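Local coordinates for kirola (Actinidia deliciosa, PDB 4IGV), which is a kiwifruit allergen of the ripening-related, PR-10-like protein family and probably binds small hydrophobic molecules, as its Bet v 1 relatives do, at residues L14-G17 with I18-Y21; F20-I23 with F24-L28; L28-I31 with S32-P36; G90-M93 with E94-T98; F136-E139 with I140-I144. All coordinates share one frame; numbering follows the deposited sequence.

Contact 1: L14-G17 with I18-Y21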
# COMPACT_ATOMS: atom_id res chain seq x y z
N LEU A 14 -1.91 15.66 -6.67
CA LEU A 14 -2.16 16.52 -7.80
C LEU A 14 -2.94 15.81 -8.88
O LEU A 14 -3.51 16.46 -9.74
CB LEU A 14 -0.84 17.09 -8.33
CG LEU A 14 -0.75 18.63 -8.23
CD1 LEU A 14 0.69 19.08 -8.25
CD2 LEU A 14 -1.55 19.32 -9.36
N SER A 15 -3.01 14.48 -8.80
CA SER A 15 -3.67 13.72 -9.78
C SER A 15 -5.11 13.37 -9.33
O SER A 15 -5.53 13.75 -8.28
CB SER A 15 -2.85 12.49 -10.07
OG SER A 15 -2.74 11.67 -8.92
N ASP A 16 -5.88 12.73 -10.17
CA ASP A 16 -7.27 12.43 -9.85
C ASP A 16 -7.33 11.28 -8.88
O ASP A 16 -6.81 10.22 -9.13
CB ASP A 16 -7.97 12.05 -11.15
CG ASP A 16 -9.52 11.98 -11.05
OD1 ASP A 16 -10.13 11.86 -9.95
OD2 ASP A 16 -10.15 12.06 -12.14
N GLY A 17 -8.03 11.49 -7.79
CA GLY A 17 -8.26 10.46 -6.81
C GLY A 17 -8.98 9.26 -7.36
O GLY A 17 -8.80 8.15 -6.87
N ILE A 18 -9.88 9.47 -8.31
CA ILE A 18 -10.60 8.33 -8.89
C ILE A 18 -9.62 7.38 -9.54
O ILE A 18 -9.72 6.14 -9.41
CB ILE A 18 -11.70 8.76 -9.84
CG1 ILE A 18 -12.78 9.58 -9.12
CG2 ILE A 18 -12.37 7.50 -10.51
CD1 ILE A 18 -13.72 10.41 -10.12
N VAL A 19 -8.63 7.92 -10.23
CA VAL A 19 -7.61 7.11 -10.86
C VAL A 19 -6.70 6.44 -9.82
O VAL A 19 -6.38 5.27 -9.94
CB VAL A 19 -6.82 7.94 -11.86
CG1 VAL A 19 -5.86 7.05 -12.58
CG2 VAL A 19 -7.78 8.61 -12.85
N PHE A 20 -6.40 7.11 -8.73
CA PHE A 20 -5.57 6.52 -7.71
C PHE A 20 -6.24 5.32 -7.11
O PHE A 20 -5.66 4.27 -6.91
CB PHE A 20 -5.28 7.59 -6.65
CG PHE A 20 -4.07 7.31 -5.85
CD1 PHE A 20 -2.86 7.86 -6.19
CD2 PHE A 20 -4.12 6.42 -4.76
CE1 PHE A 20 -1.71 7.62 -5.44
CE2 PHE A 20 -3.00 6.14 -3.99
CZ PHE A 20 -1.76 6.72 -4.35
N TYR A 21 -7.54 5.47 -6.80
CA TYR A 21 -8.27 4.32 -6.29
C TYR A 21 -8.41 3.19 -7.30
O TYR A 21 -8.32 2.03 -6.93
CB TYR A 21 -9.63 4.73 -5.73
CG TYR A 21 -10.28 3.62 -4.91
CD1 TYR A 21 -9.72 3.14 -3.75
CD2 TYR A 21 -11.42 3.01 -5.34
CE1 TYR A 21 -10.32 2.10 -3.02
CE2 TYR A 21 -12.06 2.02 -4.67
CZ TYR A 21 -11.52 1.52 -3.51
OH TYR A 21 -12.15 0.51 -2.80
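D16 is the N-cap of helix 17-25, the first of the two short helices that follow the opening strand in this Bet v 1-like fold; its side chain and carbonyl take the amides of I18 and F20, and weakly that of V19. The capping bond runs from I18 N to D16 OD1, 2.9 Å long with an N-H...O angle of 155°, and the amide meets the oxygen from above the carboxylate plane, 50° out of it. CG stands anti to the backbone N of D16 (chi1 -168°), which swings the carboxylate alongside I18, the two side chains pointing the same way; D16 OD1 then also lies 3.6 Å from I18 CG1. The aliphatic base of the cap is used too, for D16 CB rests 3.8 Å from V19 CG2. Behind the side chain the main chain takes over: D16 O accepts from F20 N at 3.2 Å and more weakly from V19 N. One residue on, G17 O receives Y21 N at 3.0 Å, nearly straight. G17 is buried, and its own amide is bonded to the side chain of N112 on strand 112-122. From this first turn the ring of F20 heads inward to T141 and I144 of helix 131-145, while Y21 reaches S82 O through its hydroxyl. D16 thus serves the new helix twice, with a side-chain oxygen for I18 and a carbonyl for F20, and a carboxylate beside the amides of a helix start would be expected to be electrostatically favoured there.

Contact 2: F20-I23 with F24-L28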
# COMPACT_ATOMS: atom_id res chain seq x y z
N PHE A 20 -6.40 7.11 -8.73
CA PHE A 20 -5.57 6.52 -7.71
C PHE A 20 -6.24 5.32 -7.11
O PHE A 20 -5.66 4.27 -6.91
CB PHE A 20 -5.28 7.59 -6.65
CG PHE A 20 -4.07 7.31 -5.85
CD1 PHE A 20 -2.86 7.86 -6.19
CD2 PHE A 20 -4.12 6.42 -4.76
CE1 PHE A 20 -1.71 7.62 -5.44
CE2 PHE A 20 -3.00 6.14 -3.99
CZ PHE A 20 -1.76 6.72 -4.35
N TYR A 21 -7.54 5.47 -6.80
CA TYR A 21 -8.27 4.32 -6.29
C TYR A 21 -8.41 3.19 -7.30
O TYR A 21 -8.32 2.03 -6.93
CB TYR A 21 -9.63 4.73 -5.73
CG TYR A 21 -10.28 3.62 -4.91
CD1 TYR A 21 -9.72 3.14 -3.75
CD2 TYR A 21 -11.42 3.01 -5.34
CE1 TYR A 21 -10.32 2.10 -3.02
CE2 TYR A 21 -12.06 2.02 -4.67
CZ TYR A 21 -11.52 1.52 -3.51
OH TYR A 21 -12.15 0.51 -2.80
N GLU A 22 -8.63 3.52 -8.54
CA GLU A 22 -8.67 2.52 -9.62
C GLU A 22 -7.41 1.67 -9.57
O GLU A 22 -7.45 0.42 -9.72
CB GLU A 22 -8.74 3.24 -10.98
CG GLU A 22 -8.56 2.32 -12.25
CD GLU A 22 -9.81 1.58 -12.45
OE1 GLU A 22 -10.80 1.82 -11.66
OE2 GLU A 22 -9.84 0.87 -13.51
N ILE A 23 -6.27 2.33 -9.44
CA ILE A 23 -4.99 1.63 -9.39
C ILE A 23 -4.93 0.70 -8.19
O ILE A 23 -4.60 -0.47 -8.29
CB ILE A 23 -3.78 2.59 -9.41
CG1 ILE A 23 -3.79 3.33 -10.75
CG2 ILE A 23 -2.46 1.84 -9.09
CD1 ILE A 23 -2.87 4.59 -10.73
N PHE A 24 -5.21 1.21 -7.00
CA PHE A 24 -5.07 0.40 -5.80
C PHE A 24 -6.09 -0.70 -5.64
O PHE A 24 -5.80 -1.72 -5.02
CB PHE A 24 -4.98 1.30 -4.56
CG PHE A 24 -3.56 1.80 -4.37
CD1 PHE A 24 -3.10 2.88 -5.00
CD2 PHE A 24 -2.65 1.01 -3.69
CE1 PHE A 24 -1.77 3.26 -4.86
CE2 PHE A 24 -1.32 1.41 -3.55
CZ PHE A 24 -0.92 2.54 -4.15
N ARG A 25 -7.27 -0.51 -6.20
CA ARG A 25 -8.29 -1.53 -6.17
C ARG A 25 -8.15 -2.49 -7.35
O ARG A 25 -7.98 -3.69 -7.11
CB ARG A 25 -9.71 -0.95 -6.13
CG ARG A 25 -10.75 -2.03 -6.06
CD ARG A 25 -12.18 -1.55 -5.94
NE ARG A 25 -13.08 -2.71 -5.95
CZ ARG A 25 -14.39 -2.64 -6.05
NH1 ARG A 25 -14.98 -1.47 -6.05
NH2 ARG A 25 -15.12 -3.74 -6.02
N TYR A 26 -8.27 -2.01 -8.58
CA TYR A 26 -8.40 -2.88 -9.72
C TYR A 26 -7.16 -3.09 -10.57
O TYR A 26 -7.10 -4.08 -11.33
CB TYR A 26 -9.48 -2.32 -10.61
CG TYR A 26 -10.89 -2.57 -10.17
CD1 TYR A 26 -11.71 -1.52 -9.87
CD2 TYR A 26 -11.40 -3.84 -10.18
CE1 TYR A 26 -13.06 -1.74 -9.52
CE2 TYR A 26 -12.73 -4.07 -9.81
CZ TYR A 26 -13.51 -2.98 -9.51
OH TYR A 26 -14.86 -3.26 -9.22
N ARG A 27 -6.20 -2.19 -10.54
CA ARG A 27 -5.07 -2.29 -11.47
C ARG A 27 -3.74 -2.07 -10.75
O ARG A 27 -2.87 -1.33 -11.20
CB ARG A 27 -5.23 -1.31 -12.64
CG ARG A 27 -6.53 -1.47 -13.42
CD ARG A 27 -6.61 -0.75 -14.73
NE ARG A 27 -5.63 -1.30 -15.68
CZ ARG A 27 -5.11 -0.67 -16.72
NH1 ARG A 27 -5.50 0.55 -16.98
NH2 ARG A 27 -4.21 -1.27 -17.52
N LEU A 28 -3.55 -2.85 -9.69
CA LEU A 28 -2.43 -2.63 -8.80
C LEU A 28 -1.10 -2.89 -9.49
O LEU A 28 -0.07 -2.28 -9.17
CB LEU A 28 -2.60 -3.45 -7.50
CG LEU A 28 -1.69 -3.09 -6.32
CD1 LEU A 28 -1.81 -1.63 -5.85
CD2 LEU A 28 -1.97 -4.06 -5.18
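The rings of F20 and F24, one turn apart on helix 17-25 of this Bet v 1-like fold, lie side by side and point the same way into the protein. Their planes are within 19° of parallel, yet slid so far apart (centroids 5.0 Å) that they barely overlap; the touch falls between F20 CE2 and F24 CE1 at 3.3 Å. F24 CD1 also sits 3.5 Å from F20 O, which lies in the plane of the F24 ring at its edge. On another side of the helix R25 CB makes a CH-pi contact 4.2 Å from the centroid of the Y21 ring, over the face. With CG anti to the backbone N (chi1 -178°) and the chain extended to NE, R25 carries CD past Y21, and R25 NE bonds to G50 O, the hydroxyl of Y26 lying over one guanidinium face. Farther out, W116 stands nearly perpendicular to F24, and V103 and I144 touch the same ring. In the last turn E22 O takes Y26 N at 2.8 Å and, weakly, R27 N. R27 NE bonds to Y29 OH; E22 OE2 meets the aliphatic part of R27, 3.8 Å from R27 CD, with R27 NE 5.2 Å away.

Contact 3: L28-I31 with S32-P36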
# COMPACT_ATOMS: atom_id res chain seq x y z
N LEU A 28 -3.55 -2.85 -9.69
CA LEU A 28 -2.43 -2.63 -8.80
C LEU A 28 -1.10 -2.89 -9.49
O LEU A 28 -0.07 -2.28 -9.17
CB LEU A 28 -2.60 -3.45 -7.50
CG LEU A 28 -1.69 -3.09 -6.32
CD1 LEU A 28 -1.81 -1.63 -5.85
CD2 LEU A 28 -1.97 -4.06 -5.18
N TYR A 29 -1.11 -3.78 -10.48
CA TYR A 29 0.05 -4.06 -11.29
C TYR A 29 0.64 -2.83 -11.98
O TYR A 29 1.83 -2.82 -12.32
CB TYR A 29 -0.23 -5.14 -12.33
CG TYR A 29 -1.43 -4.86 -13.21
CD1 TYR A 29 -1.30 -4.04 -14.32
CD2 TYR A 29 -2.68 -5.37 -12.94
CE1 TYR A 29 -2.39 -3.78 -15.12
CE2 TYR A 29 -3.76 -5.11 -13.73
CZ TYR A 29 -3.62 -4.30 -14.83
OH TYR A 29 -4.73 -4.06 -15.63
N LEU A 30 -0.16 -1.78 -12.17
CA LEU A 30 0.40 -0.56 -12.81
C LEU A 30 1.50 0.09 -11.96
O LEU A 30 2.28 0.87 -12.50
CB LEU A 30 -0.72 0.45 -13.06
CG LEU A 30 -1.70 0.07 -14.12
CD1 LEU A 30 -2.81 1.09 -14.20
CD2 LEU A 30 -1.06 -0.12 -15.51
N ILE A 31 1.57 -0.19 -10.66
CA ILE A 31 2.57 0.48 -9.82
C ILE A 31 3.98 -0.01 -10.10
O ILE A 31 4.95 0.67 -9.76
CB ILE A 31 2.27 0.48 -8.30
CG1 ILE A 31 2.40 -0.94 -7.69
CG2 ILE A 31 0.93 1.24 -8.00
CD1 ILE A 31 2.26 -1.01 -6.16
N SER A 32 4.12 -1.20 -10.69
CA SER A 32 5.44 -1.59 -11.22
C SER A 32 5.92 -0.59 -12.25
O SER A 32 7.06 -0.12 -12.18
CB SER A 32 5.38 -2.98 -11.82
OG SER A 32 4.96 -3.85 -10.79
N GLU A 33 5.03 -0.21 -13.18
CA GLU A 33 5.37 0.70 -14.24
C GLU A 33 5.60 2.14 -13.76
O GLU A 33 6.49 2.84 -14.28
CB GLU A 33 4.25 0.62 -15.28
CG GLU A 33 4.11 1.77 -16.19
CD GLU A 33 2.80 1.67 -16.99
OE1 GLU A 33 2.78 0.83 -17.93
OE2 GLU A 33 1.81 2.39 -16.68
N MET A 34 4.77 2.58 -12.79
CA MET A 34 4.77 3.96 -12.34
C MET A 34 5.81 4.27 -11.28
O MET A 34 6.28 5.40 -11.16
CB MET A 34 3.38 4.36 -11.84
CG MET A 34 2.34 4.18 -12.93
SD MET A 34 0.65 4.50 -12.34
CE MET A 34 -0.25 4.43 -13.89
N SER A 35 6.23 3.23 -10.56
CA SER A 35 7.25 3.38 -9.48
C SER A 35 8.22 2.18 -9.54
O SER A 35 8.40 1.43 -8.58
CB SER A 35 6.59 3.45 -8.09
OG SER A 35 7.46 4.01 -7.11
N PRO A 36 8.96 2.07 -10.67
CA PRO A 36 9.77 0.88 -10.91
C PRO A 36 11.00 0.72 -10.06
O PRO A 36 11.49 -0.40 -9.92
CB PRO A 36 10.15 1.03 -12.38
CG PRO A 36 10.11 2.49 -12.61
CD PRO A 36 8.95 2.98 -11.83
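M34 reaches back over L30 on the closer side of the short helix 30-34, the second of the pair between the first two strands of the Bet v 1-like fold. M34 keeps CG anti to its carbonyl carbon (chi1 -58°) and runs extended beyond it, so the chain passes back along the preceding turn: M34 CG lies 3.3 Å from L30 O and M34 CE 4.1 Å from L30 CB. The same carbonyl accepts M34 N at 3.0 Å and is thus bordered by both backbone and side chain of M34. I23 of helix 17-25 backs this side, packing on M34 and on the buried I31. E33 belongs to the looser flank, being exposed. Its extended chain lies beside L30, pointing the same way; side chain to side chain, the closest atoms are E33 OE2 and L30 CD2, 4.0 Å apart. S32 N bonds to Y29 O at 3.2 Å. S35, the first residue to leave helical geometry, still gives its amide to I31 O at 3.0 Å. P36 has no amide hydrogen to prolong that ladder; separately, S35 OG bonds to D143 OD2, which joins the end of this helix to helix 131-145.

Contact 4: G90-M93 with E94-T98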
# COMPACT_ATOMS: atom_id res chain seq x y z
N GLY A 90 6.19 -12.74 4.26
CA GLY A 90 7.25 -11.94 3.67
C GLY A 90 8.19 -11.40 4.69
O GLY A 90 8.14 -11.73 5.86
N ASP A 91 9.12 -10.58 4.21
CA ASP A 91 10.17 -10.06 5.08
C ASP A 91 9.58 -9.37 6.31
O ASP A 91 10.14 -9.47 7.41
CB ASP A 91 11.09 -9.10 4.31
CG ASP A 91 11.81 -9.79 3.17
OD1 ASP A 91 13.02 -10.05 3.29
OD2 ASP A 91 11.20 -10.09 2.13
N LEU A 92 8.53 -8.59 6.12
CA LEU A 92 7.91 -7.87 7.27
C LEU A 92 7.47 -8.77 8.41
O LEU A 92 7.50 -8.37 9.60
CB LEU A 92 6.72 -7.01 6.80
CG LEU A 92 7.06 -5.68 6.13
CD1 LEU A 92 5.98 -5.11 5.25
CD2 LEU A 92 7.53 -4.63 7.22
N MET A 93 7.16 -10.01 8.07
CA MET A 93 6.71 -10.96 9.07
C MET A 93 7.85 -11.44 9.96
O MET A 93 7.63 -12.12 10.94
CB MET A 93 6.05 -12.17 8.40
CG MET A 93 4.78 -11.84 7.62
SD MET A 93 3.44 -11.29 8.70
CE MET A 93 3.64 -9.54 8.47
N GLU A 94 9.08 -11.08 9.61
CA GLU A 94 10.22 -11.38 10.47
C GLU A 94 10.29 -10.40 11.63
O GLU A 94 11.01 -10.67 12.60
CB GLU A 94 11.52 -11.32 9.67
CG GLU A 94 11.64 -12.42 8.62
CD GLU A 94 12.85 -12.23 7.70
OE1 GLU A 94 13.22 -11.08 7.39
OE2 GLU A 94 13.43 -13.25 7.28
N LEU A 95 9.58 -9.27 11.54
CA LEU A 95 9.57 -8.23 12.55
C LEU A 95 8.23 -7.97 13.22
O LEU A 95 8.18 -7.57 14.39
CB LEU A 95 10.03 -6.89 11.92
CG LEU A 95 11.43 -6.83 11.29
CD1 LEU A 95 11.66 -5.50 10.59
CD2 LEU A 95 12.46 -7.07 12.38
N TYR A 96 7.14 -8.19 12.47
CA TYR A 96 5.76 -7.94 12.92
C TYR A 96 4.96 -9.23 12.91
O TYR A 96 5.01 -10.01 11.97
CB TYR A 96 5.08 -6.86 12.02
CG TYR A 96 5.86 -5.58 11.97
CD1 TYR A 96 5.76 -4.63 12.99
CD2 TYR A 96 6.77 -5.32 10.94
CE1 TYR A 96 6.54 -3.48 12.98
CE2 TYR A 96 7.54 -4.16 10.91
CZ TYR A 96 7.42 -3.24 11.94
OH TYR A 96 8.24 -2.11 11.92
N LYS A 97 4.21 -9.43 14.00
CA LYS A 97 3.27 -10.52 14.11
C LYS A 97 2.12 -10.34 13.13
O LYS A 97 1.69 -11.28 12.47
CB LYS A 97 2.70 -10.58 15.53
CG LYS A 97 1.77 -11.76 15.76
CD LYS A 97 1.44 -11.90 17.21
CE LYS A 97 0.41 -13.00 17.43
NZ LYS A 97 -0.09 -13.06 18.83
N THR A 98 1.64 -9.11 13.05
CA THR A 98 0.58 -8.73 12.17
C THR A 98 0.83 -7.35 11.58
O THR A 98 1.46 -6.51 12.20
CB THR A 98 -0.80 -8.69 12.85
OG1 THR A 98 -0.86 -7.66 13.83
CG2 THR A 98 -1.12 -10.00 13.56
O HOH W 1 5.15 -12.92 11.97
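Y96 packs against L92 where a 3-10 turn, beginning at D91 and running into E94, links strand 82-88 to strand 96-107 of the curved antiparallel sheet. Starting from Y96 CB, 3.7 Å from L92 O, the side chain climbs past this carbonyl. CG keeps near the same oxygen, and Y96 CD2 comes to 3.4 Å of L92 O, which lies at the ring edge close to its plane. Y96 CE2 then meets the methyl CD2 of L92 at 3.7 Å, the two side chains crossing at a slant, and the hydroxyl goes on to E128 O. Y96 CG, anti to its own carbonyl carbon (chi1 -56°), sets the ring on this course. L92 O accepts two hydrogen bonds: Y96 N approaches at 2.9 Å nearly in line with the C=O, L95 N at 3.0 Å from above the carbonyl plane. Upstream, G90 has a positive phi of 134° that suits glycine, and D91, whose OD1 lies near the like-charged E94, is bonded through OD2 to T68 N. Just downstream, K97 and T98 both face E121 in a classic beta bulge. A water joins the two arms, donating to M93 O at 2.8 Å and to Y96 O at 2.9 Å, while M93 CA makes a C-H...O contact of 3.5 Å with Y96 O.

Contact 5: F136-E139 with I140-I144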
# COMPACT_ATOMS: atom_id res chain seq x y z
N PHE A 136 8.25 4.87 2.00
CA PHE A 136 8.16 4.13 0.74
C PHE A 136 6.80 4.30 0.08
O PHE A 136 6.66 4.52 -1.11
CB PHE A 136 8.59 2.68 1.05
CG PHE A 136 8.31 1.63 -0.00
CD1 PHE A 136 9.29 1.23 -0.90
CD2 PHE A 136 7.11 0.99 0.01
CE1 PHE A 136 9.01 0.19 -1.80
CE2 PHE A 136 6.83 -0.02 -0.89
CZ PHE A 136 7.81 -0.38 -1.81
N CYS A 137 5.74 4.12 0.88
CA CYS A 137 4.38 4.27 0.40
C CYS A 137 4.09 5.68 -0.08
O CYS A 137 3.42 5.87 -1.11
CB CYS A 137 3.39 3.88 1.48
SG CYS A 137 3.35 2.08 1.85
N ILE A 138 4.58 6.68 0.64
CA ILE A 138 4.39 8.06 0.23
C ILE A 138 5.13 8.32 -1.08
O ILE A 138 4.65 9.04 -1.95
CB ILE A 138 4.78 9.03 1.33
CG1 ILE A 138 3.83 8.84 2.54
CG2 ILE A 138 4.71 10.47 0.83
CD1 ILE A 138 2.40 9.15 2.26
N GLU A 139 6.31 7.70 -1.23
CA GLU A 139 7.12 7.87 -2.45
C GLU A 139 6.37 7.30 -3.62
O GLU A 139 6.22 7.92 -4.67
CB GLU A 139 8.47 7.12 -2.39
CG GLU A 139 9.34 7.57 -3.58
CD GLU A 139 10.55 6.73 -3.91
OE1 GLU A 139 11.14 6.09 -3.00
OE2 GLU A 139 10.91 6.74 -5.13
N ILE A 140 5.87 6.08 -3.44
CA ILE A 140 5.04 5.44 -4.47
C ILE A 140 3.90 6.37 -4.89
O ILE A 140 3.64 6.55 -6.07
CB ILE A 140 4.53 4.06 -4.05
CG1 ILE A 140 5.71 3.09 -4.03
CG2 ILE A 140 3.43 3.61 -5.02
CD1 ILE A 140 5.33 1.80 -3.31
N THR A 141 3.24 6.97 -3.89
CA THR A 141 2.15 7.88 -4.15
C THR A 141 2.61 9.06 -5.02
O THR A 141 1.95 9.42 -5.99
CB THR A 141 1.59 8.42 -2.81
OG1 THR A 141 1.14 7.30 -2.01
CG2 THR A 141 0.44 9.40 -3.01
N LYS A 142 3.76 9.62 -4.71
CA LYS A 142 4.30 10.74 -5.49
C LYS A 142 4.71 10.32 -6.90
O LYS A 142 4.50 11.09 -7.86
CB LYS A 142 5.45 11.39 -4.73
CG LYS A 142 5.00 12.13 -3.47
CD LYS A 142 6.15 12.62 -2.65
CE LYS A 142 5.69 13.21 -1.35
NZ LYS A 142 6.88 13.66 -0.57
N ASP A 143 5.21 9.10 -7.02
CA ASP A 143 5.54 8.56 -8.35
C ASP A 143 4.27 8.41 -9.18
O ASP A 143 4.31 8.74 -10.36
CB ASP A 143 6.28 7.26 -8.23
CG ASP A 143 7.73 7.43 -7.83
OD1 ASP A 143 8.28 8.56 -7.89
OD2 ASP A 143 8.38 6.44 -7.44
N ILE A 144 3.19 7.93 -8.56
CA ILE A 144 1.95 7.76 -9.32
C ILE A 144 1.42 9.12 -9.74
O ILE A 144 1.02 9.33 -10.89
CB ILE A 144 0.92 6.98 -8.51
CG1 ILE A 144 1.35 5.54 -8.30
CG2 ILE A 144 -0.47 7.11 -9.15
CD1 ILE A 144 0.55 4.79 -7.19
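I140 slants across F136 so that its terminal methyl, not its branch, lies over one face of the phenyl ring. I140 CD1 is 3.8 Å from the F136 ring centroid and 30° off the normal, a CH-pi contact displaced toward F136 CE2, which it approaches to 3.4 Å. On another side of the helix T141 turns OG1 back along the backbone, anti to its carbonyl carbon (chi1 -59°), and donates to C137 O at 2.8 Å. T141 N reaches the same oxygen at 3.0 Å from the opposite face of the carbonyl plane, so C137 O is held by two donors of one residue. W116 NE1 bonds to T141 OG1 as well, fixing the hydroxyl between helix and strand 112-122. The carboxylates of E139 and D143 cross with planes 82° apart, though E139 has two conformers and their closeness is doubtful; D143 OD2 is bonded to S35 OG. K142, extended and exposed, gives its amide to I138 O at 3.0 Å. F136 meets the ring of Y60, I144 packs on F20, I23 and F24, and C137 on W116 and F118. A long C-terminal helix lying against a curved antiparallel sheet and two short helices is the hallmark of the Bet v 1 helix-grip fold.

Overall arrangement
Contacts 1 and 2 cover the start and end of helix 17-25 and share F20 and Y21: the first is governed by a capping carboxylate, the second by aromatic packing. Contact 3, on the next helix, meets contact 2 through I23. Contact 5 joins all three from helix 131-145, with I144 touching F20, I23, F24 and I31, and it meets contact 3 through S35 and D143 too. These four mix buried apolar side chains with exposed polar ones. Contact 4 stands apart as a surface turn between strands, shaped by carbonyls and a water; its centre is about 30 Å from that of contact 1, on opposite sides of the chain's centre.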